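Local coordinates for hemolysin-related protein (Vibrio cholerae serotype O1, PDB 6MLT) that probably helps fasten Vibrio cholerae biofilms to surfaces as a secreted, metal-binding matrix protein of a beta-propeller carrying a carbohydrate-binding beta-prism domain, at residues Ala152-Asp157 against Arg196-Asn201; Ile186-Asn191 against Pro235-Ser240; Trp213-Asn218 against Asn250-Val255; Ser224-Leu229 against Asn601-Ala606. One frame throughout, in Å; residues are numbered along the deposited sequence.

Contact 1 of 4, residues Ala152-Asp157 against Arg196-Asn201; sequences ADINGD and REVFAN. With NA (sodium ion), chain E; NA (sodium ion), chain F.
I154 and R196 join two successive blades of the beta-propeller, a metal-binding loop of one blade meeting the start of strand 197-200 in the next. One direct hydrogen bond crosses the contact: R196 N donates to I154 O over 2.9 Å, in the plane of the carbonyl. Apolar packing runs beside it. I154 CB lies 4.1 Å from R196 CB, and I154 CD1 touches V198 CG2 at 4.2 Å. A chi3 of 68° bends the R196 chain at NE; the guanidinium lays one face over A152 CB, which sits toward its rim. Water bridges the polar end, accepting from R196 NH1 in the guanidinium plane and able to donate to D153 O; NH1 also makes a salt bridge to D582. Metal binding organises both sides. D153, N155 and D157 each give OD1 to a sodium ion completed by N159 O and E161, while E197 grips a second sodium ion through both carboxylate oxygens. Within loop 152-157, D153 OD1 also accepts from G156 N (2.7 Å), three residues on, an Asx motif met from above the carboxylate plane. N155 OD1 forms an Asx turn, accepting from D157 N at 3.3 Å with the donor 53° out of the carbonyl plane.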
loop_
_atom_site.group_PDB
_atom_site.type_symbol
_atom_site.label_atom_id
_atom_site.label_comp_id
_atom_site.label_asym_id
_atom_site.label_seq_id
_atom_site.Cartn_x
_atom_site.Cartn_y
_atom_site.Cartn_z
ATOM N N ALA A 152 0.840 -7.176 -13.126
ATOM C CA ALA A 152 0.252 -7.979 -12.060
ATOM C C ALA A 152 -0.322 -9.259 -12.641
ATOM O O ALA A 152 -0.701 -9.311 -13.815
ATOM C CB ALA A 152 -0.847 -7.211 -11.317
ATOM N N ASP A 153 -0.381 -10.294 -11.802
ATOM C CA ASP A 153 -1.146 -11.499 -12.116
ATOM C C ASP A 153 -2.555 -11.263 -11.593
ATOM O O ASP A 153 -2.819 -11.417 -10.397
ATOM C CB ASP A 153 -0.514 -12.737 -11.492
ATOM C CG ASP A 153 -1.289 -14.024 -11.810
ATOM O OD1 ASP A 153 -2.373 -13.962 -12.436
ATOM O OD2 ASP A 153 -0.797 -15.110 -11.438
ATOM N N ILE A 154 -3.471 -10.889 -12.491
ATOM C CA ILE A 154 -4.778 -10.405 -12.054
ATOM C C ILE A 154 -5.816 -11.508 -11.944
ATOM O O ILE A 154 -6.883 -11.275 -11.354
ATOM C CB ILE A 154 -5.300 -9.295 -12.988
ATOM C CG1 ILE A 154 -5.505 -9.831 -14.414
ATOM C CG2 ILE A 154 -4.346 -8.107 -12.960
ATOM C CD1 ILE A 154 -6.013 -8.793 -15.397
ATOM N N ASN A 155 -5.546 -12.697 -12.486
ATOM C CA ASN A 155 -6.468 -13.820 -12.391
ATOM C C ASN A 155 -5.881 -15.026 -11.673
ATOM O O ASN A 155 -6.576 -16.034 -11.528
ATOM C CB ASN A 155 -6.947 -14.253 -13.786
ATOM C CG ASN A 155 -5.803 -14.645 -14.718
ATOM O OD1 ASN A 155 -4.639 -14.726 -14.317
ATOM N ND2 ASN A 155 -6.143 -14.895 -15.974
ATOM N N GLY A 156 -4.633 -14.953 -11.223
ATOM C CA GLY A 156 -4.050 -16.015 -10.431
ATOM C C GLY A 156 -3.677 -17.265 -11.194
ATOM O O GLY A 156 -3.564 -18.332 -10.586
ATOM N N ASP A 157 -3.473 -17.177 -12.506
ATOM C CA ASP A 157 -3.130 -18.357 -13.289
ATOM C C ASP A 157 -1.626 -18.538 -13.465
ATOM O O ASP A 157 -1.207 -19.410 -14.231
ATOM C CB ASP A 157 -3.811 -18.305 -14.659
ATOM C CG ASP A 157 -3.267 -17.199 -15.553
ATOM O OD1 ASP A 157 -2.315 -16.502 -15.152
ATOM O OD2 ASP A 157 -3.808 -17.026 -16.663
ATOM N N ARG A 196 -8.649 -10.076 -9.384
ATOM C CA ARG A 196 -8.356 -8.654 -9.329
ATOM C C ARG A 196 -9.063 -7.949 -10.478
ATOM O O ARG A 196 -8.962 -8.368 -11.637
ATOM C CB ARG A 196 -6.848 -8.412 -9.350
ATOM C CG ARG A 196 -6.200 -8.940 -8.063
ATOM C CD ARG A 196 -4.721 -8.924 -8.121
ATOM N NE ARG A 196 -4.207 -7.566 -8.137
ATOM C CZ ARG A 196 -2.927 -7.260 -7.982
ATOM N NH1 ARG A 196 -2.032 -8.221 -7.800
ATOM N NH2 ARG A 196 -2.543 -5.990 -8.010
ATOM N N GLU A 197 -9.824 -6.915 -10.136
ATOM C CA GLU A 197 -10.446 -6.052 -11.121
ATOM C C GLU A 197 -9.446 -4.997 -11.586
ATOM O O GLU A 197 -8.403 -4.778 -10.964
ATOM C CB GLU A 197 -11.696 -5.395 -10.536
ATOM C CG GLU A 197 -12.885 -6.343 -10.310
ATOM C CD GLU A 197 -12.630 -7.420 -9.258
ATOM O OE1 GLU A 197 -12.419 -7.074 -8.072
ATOM O OE2 GLU A 197 -12.641 -8.619 -9.623
ATOM N N VAL A 198 -9.773 -4.345 -12.700
ATOM C CA VAL A 198 -8.915 -3.337 -13.314
ATOM C C VAL A 198 -9.627 -1.995 -13.231
ATOM O O VAL A 198 -10.764 -1.856 -13.700
ATOM C CB VAL A 198 -8.579 -3.689 -14.774
ATOM C CG1 VAL A 198 -7.733 -2.601 -15.408
ATOM C CG2 VAL A 198 -7.848 -5.016 -14.850
ATOM N N PHE A 199 -8.964 -1.005 -12.646
ATOM C CA PHE A 199 -9.504 0.344 -12.540
ATOM C C PHE A 199 -8.710 1.264 -13.452
ATOM O O PHE A 199 -7.492 1.407 -13.288
ATOM C CB PHE A 199 -9.458 0.862 -11.105
ATOM C CG PHE A 199 -10.052 2.225 -10.952
ATOM C CD1 PHE A 199 -11.424 2.390 -10.925
ATOM C CD2 PHE A 199 -9.243 3.346 -10.880
ATOM C CE1 PHE A 199 -11.980 3.646 -10.796
ATOM C CE2 PHE A 199 -9.792 4.606 -10.752
ATOM C CZ PHE A 199 -11.163 4.757 -10.713
ATOM N N ALA A 200 -9.399 1.899 -14.397
ATOM C CA ALA A 200 -8.735 2.747 -15.377
ATOM C C ALA A 200 -9.679 3.869 -15.781
ATOM O O ALA A 200 -10.782 3.610 -16.274
ATOM C CB ALA A 200 -8.300 1.932 -16.600
ATOM N N ASN A 201 -9.246 5.108 -15.554
ATOM C CA ASN A 201 -9.978 6.299 -15.977
ATOM C C ASN A 201 -11.420 6.274 -15.476
ATOM O O ASN A 201 -12.370 6.554 -16.211
ATOM C CB ASN A 201 -9.924 6.448 -17.500
ATOM C CG ASN A 201 -10.385 7.814 -17.976
ATOM O OD1 ASN A 201 -10.674 8.710 -17.178
ATOM N ND2 ASN A 201 -10.449 7.978 -19.287
HETATM NA NA NA E . -2.464 -14.057 -14.830
HETATM NA NA NA F . -12.358 -9.505 -7.254
HETATM O O HOH W 1 -2.031 -11.108 -7.476
#

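Contact 2 of 4, residues Ile186-Asn191 against Pro235-Ser240. With NA (sodium ion), chain F; NA (sodium ion), chain G.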
loop_
_atom_site.group_PDB
_atom_site.type_symbol
_atom_site.label_atom_id
_atom_site.label_comp_id
_atom_site.label_asym_id
_atom_site.label_seq_id
_atom_site.Cartn_x
_atom_site.Cartn_y
_atom_site.Cartn_z
ATOM N N ILE A 186 -4.724 0.385 -12.594
ATOM C CA ILE A 186 -4.249 -0.455 -11.501
ATOM C C ILE A 186 -5.184 -1.650 -11.359
ATOM O O ILE A 186 -6.306 -1.654 -11.866
ATOM C CB ILE A 186 -4.146 0.297 -10.151
ATOM C CG1 ILE A 186 -5.523 0.765 -9.665
ATOM C CG2 ILE A 186 -3.202 1.487 -10.272
ATOM C CD1 ILE A 186 -5.541 1.102 -8.172
ATOM N N ALA A 187 -4.713 -2.667 -10.639
ATOM C CA ALA A 187 -5.504 -3.861 -10.379
ATOM C C ALA A 187 -5.582 -4.123 -8.881
ATOM O O ALA A 187 -4.586 -3.976 -8.166
ATOM C CB ALA A 187 -4.913 -5.084 -11.078
ATOM N N PHE A 188 -6.764 -4.527 -8.416
ATOM C CA PHE A 188 -6.946 -4.932 -7.031
ATOM C C PHE A 188 -8.237 -5.724 -6.935
ATOM O O PHE A 188 -9.139 -5.566 -7.766
ATOM C CB PHE A 188 -6.969 -3.726 -6.081
ATOM C CG PHE A 188 -8.191 -2.860 -6.214
ATOM C CD1 PHE A 188 -8.338 -2.001 -7.288
ATOM C CD2 PHE A 188 -9.182 -2.888 -5.244
ATOM C CE1 PHE A 188 -9.461 -1.198 -7.404
ATOM C CE2 PHE A 188 -10.304 -2.088 -5.350
ATOM C CZ PHE A 188 -10.447 -1.241 -6.429
ATOM N N ASP A 189 -8.305 -6.593 -5.926
ATOM C CA ASP A 189 -9.508 -7.377 -5.656
ATOM C C ASP A 189 -10.506 -6.474 -4.945
ATOM O O ASP A 189 -10.406 -6.241 -3.740
ATOM C CB ASP A 189 -9.172 -8.605 -4.818
ATOM C CG ASP A 189 -10.346 -9.569 -4.682
ATOM O OD1 ASP A 189 -11.468 -9.234 -5.128
ATOM O OD2 ASP A 189 -10.147 -10.668 -4.126
ATOM N N SER A 190 -11.478 -5.962 -5.697
ATOM C CA SER A 190 -12.432 -4.999 -5.164
ATOM C C SER A 190 -13.532 -5.645 -4.337
ATOM O O SER A 190 -14.154 -4.963 -3.519
ATOM C CB SER A 190 -13.080 -4.227 -6.313
ATOM O OG SER A 190 -13.949 -5.081 -7.036
ATOM N N ASN A 191 -13.808 -6.930 -4.550
ATOM C CA ASN A 191 -14.984 -7.566 -3.967
ATOM C C ASN A 191 -14.666 -8.859 -3.223
ATOM O O ASN A 191 -15.593 -9.596 -2.872
ATOM C CB ASN A 191 -16.018 -7.848 -5.055
ATOM C CG ASN A 191 -15.442 -8.637 -6.212
ATOM O OD1 ASN A 191 -14.410 -9.294 -6.077
ATOM N ND2 ASN A 191 -16.109 -8.577 -7.358
ATOM N N PRO A 235 -11.141 -2.597 0.598
ATOM C CA PRO A 235 -10.279 -1.558 0.028
ATOM C C PRO A 235 -11.056 -0.295 -0.295
ATOM O O PRO A 235 -12.234 -0.330 -0.661
ATOM C CB PRO A 235 -9.741 -2.208 -1.253
ATOM C CG PRO A 235 -10.833 -3.137 -1.672
ATOM C CD PRO A 235 -11.452 -3.651 -0.384
ATOM N N GLU A 236 -10.375 0.832 -0.136
ATOM C CA GLU A 236 -10.829 2.116 -0.637
ATOM C C GLU A 236 -9.890 2.566 -1.746
ATOM O O GLU A 236 -8.736 2.143 -1.822
ATOM C CB GLU A 236 -10.883 3.164 0.479
ATOM C CG GLU A 236 -12.135 3.087 1.359
ATOM C CD GLU A 236 -12.045 2.028 2.450
ATOM O OE1 GLU A 236 -11.024 1.991 3.173
ATOM O OE2 GLU A 236 -13.000 1.232 2.588
ATOM N N LEU A 237 -10.408 3.429 -2.612
ATOM C CA LEU A 237 -9.721 3.868 -3.814
ATOM C C LEU A 237 -9.617 5.387 -3.787
ATOM O O LEU A 237 -10.628 6.073 -3.614
ATOM C CB LEU A 237 -10.491 3.394 -5.047
ATOM C CG LEU A 237 -9.851 3.434 -6.424
ATOM C CD1 LEU A 237 -8.624 2.535 -6.493
ATOM C CD2 LEU A 237 -10.890 3.009 -7.459
ATOM N N VAL A 238 -8.401 5.907 -3.928
ATOM C CA VAL A 238 -8.159 7.346 -4.009
ATOM C C VAL A 238 -7.896 7.697 -5.465
ATOM O O VAL A 238 -7.052 7.066 -6.110
ATOM C CB VAL A 238 -6.966 7.765 -3.131
ATOM C CG1 VAL A 238 -6.856 9.280 -3.090
ATOM C CG2 VAL A 238 -7.110 7.199 -1.731
ATOM N N VAL A 239 -8.593 8.712 -5.980
ATOM C CA VAL A 239 -8.491 9.086 -7.387
ATOM C C VAL A 239 -8.277 10.591 -7.511
ATOM O O VAL A 239 -8.778 11.378 -6.700
ATOM C CB VAL A 239 -9.740 8.654 -8.184
ATOM C CG1 VAL A 239 -9.955 7.151 -8.073
ATOM C CG2 VAL A 239 -10.983 9.405 -7.706
ATOM N N SER A 240 -7.552 10.984 -8.560
ATOM C CA SER A 240 -7.253 12.382 -8.866
ATOM C C SER A 240 -7.751 12.727 -10.263
ATOM O O SER A 240 -7.512 11.976 -11.215
ATOM C CB SER A 240 -5.743 12.660 -8.787
ATOM O OG SER A 240 -5.260 12.632 -7.456
HETATM NA NA NA F . -12.358 -9.505 -7.254
HETATM NA NA NA G . -11.842 -0.231 4.369
#
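F188 meets P235 at one edge of its ring and L237 at CE1, packing strand 185-188 of one propeller blade against the start of strand 236-241 in the next. Its CB points toward 235-240, and chi1 of 70° puts CG between the backbone N and the carbonyl carbon. P235 CG lies near the ring plane beside the CD2-CE2 edge, 3.9 Å from F188 CE2. F188 CE1 is 3.9 Å from L237 CD1, which approaches obliquely. L237 holds CG anti to its backbone N (chi1 -166°), and its CD1 methyl serves two partners, since I186 CD1 also comes within 3.8 Å of L237 CD1. The I186 and L237 side chains pass antiparallel, meeting through these methyls. P235 additionally puts CG 3.8 Å from D189 O, so the turn leaving strand 185-188 rests on the proline as well. F199 of the first blade and V226 of the second add apolar side chains to the same interface. Beyond the apolar patch, D189, also held by G194, and N191 give OD1 to one sodium ion, and E236 binds another with both carboxylate oxygens. With no hydrogen bond between the two segments, the fit of the blades here rests on apolar shape, which leaves the metal-binding groups turned to their two sodium ions.

Contact 3 of 4, residues Trp213-Asn218 against Asn250-Val255; sequences WQYQAN and NSEIAV
Y215 and E252 make a polar, partly water-mediated contact between neighbouring propeller blades, joining the segment that leaves strand 211-214 to strand 252-256. The touching parts run roughly antiparallel, 151° apart, but no direct backbone hydrogen bond pairs them. The two side chains meet tip to tip: Y215 OH donates to E252 OE2 over a very short 2.5 Å. The glutamate chain, extended beyond CG, carries its carboxylate to the phenol hydroxyl. The carboxylate lies at the edge of the phenol ring, and its plane stands almost perpendicular to the ring, at 88°. A254 CB lies oblique to the ring, 4.0 Å from Y215 OH. Two waters fill out the polar network. One donates to E252 OE1 (2.6 Å) and to Q216 O, with a longer contact to Y215 OH; the other accepts from N218 N at 2.9 Å and lies within hydrogen-bonding distance of N250 O and E252 OE1. At the outer end N218 CB packs against the amide of N250, 3.5 Å from N250 OD1, the side chains crossing at about a right angle. R265 forms a salt bridge with E252 OE1 and gives a weak hydrogen bond to Y215 OH. Both carboxylate oxygens are therefore engaged, OE2 by the phenol and OE1 by two waters and R265, a combination that would favour the charged form of this buried glutamate.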
loop_
_atom_site.group_PDB
_atom_site.type_symbol
_atom_site.label_atom_id
_atom_site.label_comp_id
_atom_site.label_asym_id
_atom_site.label_seq_id
_atom_site.Cartn_x
_atom_site.Cartn_y
_atom_site.Cartn_z
ATOM N N TRP A 213 -18.540 -0.859 -12.680
ATOM C CA TRP A 213 -19.083 0.449 -12.355
ATOM C C TRP A 213 -18.117 1.516 -12.839
ATOM O O TRP A 213 -16.992 1.231 -13.255
ATOM C CB TRP A 213 -19.356 0.597 -10.857
ATOM C CG TRP A 213 -18.217 0.295 -9.923
ATOM C CD1 TRP A 213 -18.057 -0.833 -9.173
ATOM C CD2 TRP A 213 -17.111 1.150 -9.599
ATOM N NE1 TRP A 213 -16.918 -0.739 -8.411
ATOM C CE2 TRP A 213 -16.320 0.469 -8.650
ATOM C CE3 TRP A 213 -16.711 2.420 -10.022
ATOM C CZ2 TRP A 213 -15.152 1.012 -8.119
ATOM C CZ3 TRP A 213 -15.547 2.962 -9.492
ATOM C CH2 TRP A 213 -14.777 2.252 -8.552
ATOM N N GLN A 214 -18.575 2.759 -12.768
ATOM C CA GLN A 214 -17.803 3.872 -13.292
ATOM C C GLN A 214 -18.063 5.106 -12.447
ATOM O O GLN A 214 -19.220 5.460 -12.207
ATOM C CB GLN A 214 -18.177 4.133 -14.749
ATOM C CG GLN A 214 -17.365 5.196 -15.428
ATOM C CD GLN A 214 -17.578 5.176 -16.926
ATOM O OE1 GLN A 214 -17.285 4.176 -17.588
ATOM N NE2 GLN A 214 -18.122 6.261 -17.465
ATOM N N TYR A 215 -16.991 5.745 -11.994
ATOM C CA TYR A 215 -17.101 7.011 -11.283
ATOM C C TYR A 215 -17.253 8.134 -12.298
ATOM O O TYR A 215 -16.404 8.296 -13.179
ATOM C CB TYR A 215 -15.874 7.242 -10.406
ATOM C CG TYR A 215 -15.919 8.541 -9.638
ATOM C CD1 TYR A 215 -16.928 8.783 -8.722
ATOM C CD2 TYR A 215 -14.959 9.527 -9.832
ATOM C CE1 TYR A 215 -16.989 9.966 -8.018
ATOM C CE2 TYR A 215 -15.009 10.722 -9.127
ATOM C CZ TYR A 215 -16.031 10.928 -8.223
ATOM O OH TYR A 215 -16.107 12.095 -7.510
ATOM N N GLN A 216 -18.330 8.902 -12.178
ATOM C CA GLN A 216 -18.595 10.013 -13.087
ATOM C C GLN A 216 -17.791 11.224 -12.631
ATOM O O GLN A 216 -18.033 11.774 -11.551
ATOM C CB GLN A 216 -20.090 10.325 -13.127
ATOM N N ALA A 217 -16.832 11.633 -13.450
ATOM C CA ALA A 217 -15.989 12.783 -13.174
ATOM C C ALA A 217 -16.160 13.813 -14.282
ATOM O O ALA A 217 -16.743 13.544 -15.332
ATOM C CB ALA A 217 -14.521 12.367 -13.052
ATOM N N ASN A 218 -15.628 15.007 -14.037
ATOM C CA ASN A 218 -15.753 16.118 -14.969
ATOM C C ASN A 218 -14.630 16.165 -16.002
ATOM O O ASN A 218 -14.674 17.006 -16.906
ATOM C CB ASN A 218 -15.806 17.429 -14.175
ATOM C CG ASN A 218 -16.950 17.449 -13.169
ATOM O OD1 ASN A 218 -16.754 17.670 -11.966
ATOM N ND2 ASN A 218 -18.148 17.203 -13.658
ATOM N N ASN A 250 -13.427 21.513 -12.656
ATOM C CA ASN A 250 -13.517 20.113 -13.046
ATOM C C ASN A 250 -12.506 19.220 -12.335
ATOM O O ASN A 250 -12.575 17.994 -12.486
ATOM C CB ASN A 250 -13.325 19.974 -14.562
ATOM C CG ASN A 250 -14.496 20.536 -15.344
ATOM O OD1 ASN A 250 -15.547 20.817 -14.776
ATOM N ND2 ASN A 250 -14.326 20.688 -16.653
ATOM N N SER A 251 -11.576 19.790 -11.574
ATOM C CA SER A 251 -10.594 18.982 -10.874
ATOM C C SER A 251 -11.167 18.490 -9.550
ATOM O O SER A 251 -12.132 19.045 -9.018
ATOM C CB SER A 251 -9.311 19.777 -10.624
ATOM O OG SER A 251 -9.524 20.854 -9.722
ATOM N N GLU A 252 -10.564 17.426 -9.026
ATOM C CA GLU A 252 -10.963 16.935 -7.717
ATOM C C GLU A 252 -9.974 15.888 -7.235
ATOM O O GLU A 252 -9.167 15.352 -8.003
ATOM C CB GLU A 252 -12.377 16.345 -7.742
ATOM C CG GLU A 252 -12.515 15.062 -8.544
ATOM C CD GLU A 252 -13.934 14.521 -8.506
ATOM O OE1 GLU A 252 -14.750 14.903 -9.372
ATOM O OE2 GLU A 252 -14.240 13.730 -7.590
ATOM N N ILE A 253 -10.032 15.641 -5.932
ATOM C CA ILE A 253 -9.492 14.439 -5.316
ATOM C C ILE A 253 -10.651 13.761 -4.603
ATOM O O ILE A 253 -11.498 14.435 -4.004
ATOM C CB ILE A 253 -8.343 14.742 -4.334
ATOM C CG1 ILE A 253 -7.824 13.434 -3.738
ATOM C CG2 ILE A 253 -8.810 15.683 -3.229
ATOM C CD1 ILE A 253 -6.352 13.420 -3.488
ATOM N N ALA A 254 -10.714 12.439 -4.691
ATOM C CA ALA A 254 -11.856 11.734 -4.135
ATOM C C ALA A 254 -11.411 10.389 -3.590
ATOM O O ALA A 254 -10.441 9.792 -4.064
ATOM C CB ALA A 254 -12.963 11.543 -5.178
ATOM N N VAL A 255 -12.127 9.931 -2.573
ATOM C CA VAL A 255 -11.969 8.586 -2.034
ATOM C C VAL A 255 -13.253 7.835 -2.328
ATOM O O VAL A 255 -14.345 8.270 -1.934
ATOM C CB VAL A 255 -11.670 8.602 -0.531
ATOM C CG1 VAL A 255 -11.592 7.180 0.009
ATOM C CG2 VAL A 255 -10.373 9.351 -0.259
HETATM O O HOH W 2 -17.134 14.056 -9.909
HETATM O O HOH W 3 -14.124 15.886 -11.779
#

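Contact 4 of 4, residues Ser224-Leu229 against Asn601-Ala606; sequences SSVANL and NSFRSA. With NA (sodium ion), chain G.
N601 pairs with the backbone of N228 through both ends of its amide. N228 N donates to N601 OD1 over 2.8 Å, almost straight at 177°, and N601 ND2 returns a bond of 3.1 Å to N228 O, lying on a lone pair of that carbonyl. The side-chain amide thus imitates a strand edge; chi1 of -165° sets N601 CG anti to its backbone N. Farther along, the ring of F603 lies flat against strand 224-227, with S225 CA over its centre in a CH-pi contact, 3.8 Å from the centroid. V226 CG1 packs on the same ring, 3.7 Å from F603 CE2. F603 CE1 in turn lies over one face of the R604 guanidinium, toward its rim. R604 NH2 donates to S224 O over 2.9 Å, the donor lying well above the carbonyl plane, and makes a weak bond to S225 OG. Two waters reinforce the junction, one between S224 O and R604 NH1, the other bridging V226 O and S602 O. In the next shell Q277 takes the NE hydrogen of R604 through its carbonyl and bonds S225 OG through its side chain. N228 itself is held by a sodium ion through OD1, at a site shared with D230, D232, K234 O and E236. The C-terminal segment runs roughly antiparallel beside strand 224-227, joined to it by side chains and water; that strand is the innermost of a four-stranded antiparallel propeller blade, close to the centre of the molecule.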
loop_
_atom_site.group_PDB
_atom_site.type_symbol
_atom_site.label_atom_id
_atom_site.label_comp_id
_atom_site.label_asym_id
_atom_site.label_seq_id
_atom_site.Cartn_x
_atom_site.Cartn_y
_atom_site.Cartn_z
ATOM N N SER A 224 -4.431 6.577 -9.396
ATOM C CA SER A 224 -5.194 6.158 -8.244
ATOM C C SER A 224 -4.289 5.382 -7.301
ATOM O O SER A 224 -3.199 4.930 -7.670
ATOM C CB SER A 224 -6.397 5.299 -8.661
ATOM O OG SER A 224 -5.963 4.131 -9.334
ATOM N N SER A 225 -4.762 5.271 -6.068
ATOM C CA SER A 225 -4.129 4.522 -4.998
ATOM C C SER A 225 -5.203 3.678 -4.333
ATOM O O SER A 225 -6.365 4.081 -4.264
ATOM C CB SER A 225 -3.499 5.454 -3.943
ATOM O OG SER A 225 -2.576 6.363 -4.516
ATOM N N VAL A 226 -4.813 2.516 -3.826
ATOM C CA VAL A 226 -5.702 1.687 -3.025
ATOM C C VAL A 226 -5.134 1.636 -1.618
ATOM O O VAL A 226 -3.913 1.580 -1.433
ATOM C CB VAL A 226 -5.876 0.277 -3.631
ATOM C CG1 VAL A 226 -4.550 -0.449 -3.721
ATOM C CG2 VAL A 226 -6.882 -0.529 -2.833
ATOM N N ALA A 227 -6.018 1.691 -0.628
ATOM C CA ALA A 227 -5.607 1.711 0.766
ATOM C C ALA A 227 -6.835 1.457 1.625
ATOM O O ALA A 227 -7.973 1.530 1.157
ATOM C CB ALA A 227 -4.958 3.040 1.150
ATOM N N ASN A 228 -6.587 1.169 2.895
ATOM C CA ASN A 228 -7.646 1.050 3.883
ATOM C C ASN A 228 -7.726 2.359 4.656
ATOM O O ASN A 228 -6.777 2.734 5.356
ATOM C CB ASN A 228 -7.397 -0.123 4.826
ATOM C CG ASN A 228 -8.622 -0.459 5.662
ATOM O OD1 ASN A 228 -9.713 0.060 5.417
ATOM N ND2 ASN A 228 -8.448 -1.333 6.644
ATOM N N LEU A 229 -8.852 3.056 4.515
ATOM C CA LEU A 229 -9.027 4.377 5.101
ATOM C C LEU A 229 -10.221 4.443 6.046
ATOM O O LEU A 229 -10.696 5.539 6.352
ATOM C CB LEU A 229 -9.167 5.424 3.995
ATOM C CG LEU A 229 -7.957 5.547 3.072
ATOM C CD1 LEU A 229 -8.306 6.383 1.854
ATOM C CD2 LEU A 229 -6.772 6.154 3.808
ATOM N N ASN A 601 -0.348 -1.187 3.972
ATOM C CA ASN A 601 -1.371 -0.161 3.781
ATOM C C ASN A 601 -0.754 1.164 3.338
ATOM O O ASN A 601 -1.018 2.226 3.908
ATOM C CB ASN A 601 -2.208 0.024 5.046
ATOM C CG ASN A 601 -3.487 0.791 4.777
ATOM O OD1 ASN A 601 -3.943 0.860 3.635
ATOM N ND2 ASN A 601 -4.075 1.368 5.822
ATOM N N SER A 602 0.066 1.099 2.292
ATOM C CA SER A 602 0.676 2.289 1.721
ATOM C C SER A 602 0.633 2.197 0.203
ATOM O O SER A 602 0.419 1.126 -0.370
ATOM C CB SER A 602 2.126 2.469 2.190
ATOM O OG SER A 602 2.963 1.474 1.621
ATOM N N PHE A 603 0.851 3.340 -0.442
ATOM C CA PHE A 603 0.887 3.416 -1.895
ATOM C C PHE A 603 1.857 4.524 -2.278
ATOM O O PHE A 603 1.730 5.660 -1.812
ATOM C CB PHE A 603 -0.512 3.670 -2.468
ATOM C CG PHE A 603 -0.733 3.049 -3.816
ATOM C CD1 PHE A 603 -0.244 3.662 -4.959
ATOM C CD2 PHE A 603 -1.419 1.846 -3.944
ATOM C CE1 PHE A 603 -0.436 3.091 -6.199
ATOM C CE2 PHE A 603 -1.613 1.273 -5.188
ATOM C CZ PHE A 603 -1.121 1.894 -6.315
ATOM N N ARG A 604 2.836 4.167 -3.112
ATOM C CA ARG A 604 3.951 5.037 -3.484
ATOM C C ARG A 604 4.759 5.478 -2.263
ATOM O O ARG A 604 5.265 6.596 -2.197
ATOM C CB ARG A 604 3.461 6.228 -4.317
ATOM C CG ARG A 604 3.368 5.878 -5.824
ATOM C CD ARG A 604 2.735 6.991 -6.653
ATOM N NE ARG A 604 1.285 7.049 -6.463
ATOM C CZ ARG A 604 0.387 6.508 -7.278
ATOM N NH1 ARG A 604 0.758 5.855 -8.372
ATOM N NH2 ARG A 604 -0.898 6.632 -7.001
ATOM N N SER A 605 4.916 4.566 -1.306
ATOM C CA SER A 605 5.872 4.706 -0.218
ATOM C C SER A 605 7.006 3.698 -0.376
ATOM O O SER A 605 6.773 2.531 -0.712
ATOM C CB SER A 605 5.211 4.491 1.147
ATOM O OG SER A 605 6.204 4.454 2.155
ATOM N N ALA A 606 8.229 4.150 -0.111
ATOM C CA ALA A 606 9.402 3.289 -0.128
ATOM C C ALA A 606 9.650 2.582 1.198
ATOM O O ALA A 606 10.566 1.757 1.280
ATOM C CB ALA A 606 10.647 4.107 -0.500
HETATM NA NA NA G . -11.842 -0.231 4.369
HETATM O O HOH W 4 -1.499 4.645 -9.852
HETATM O O HOH W 5 -2.126 -0.154 -0.317
#

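How the contacts relate
Contacts 1 to 3 join consecutive blades of the beta-propeller; contact 4 joins one blade to the C-terminal segment. Contacts 1 and 2 share the sheet of strands 185-188 to 211-214 and one sodium ion, their centres about 11 Å apart. Contacts 2, 3 and 4 reach the next sheet, strands 224-227 to 262-266; contacts 2 and 4, with centres about 10 Å apart, also share a sodium ion. Contact 3 joins these two blades again, about 13 Å from contact 2. Contact 1 closes before contacts 3 and 4 open; contact 2 alternates along the chain with each of the others, as do contacts 3 and 4. Contact 4 joins segments 372 residues apart, building late sequence into the propeller core.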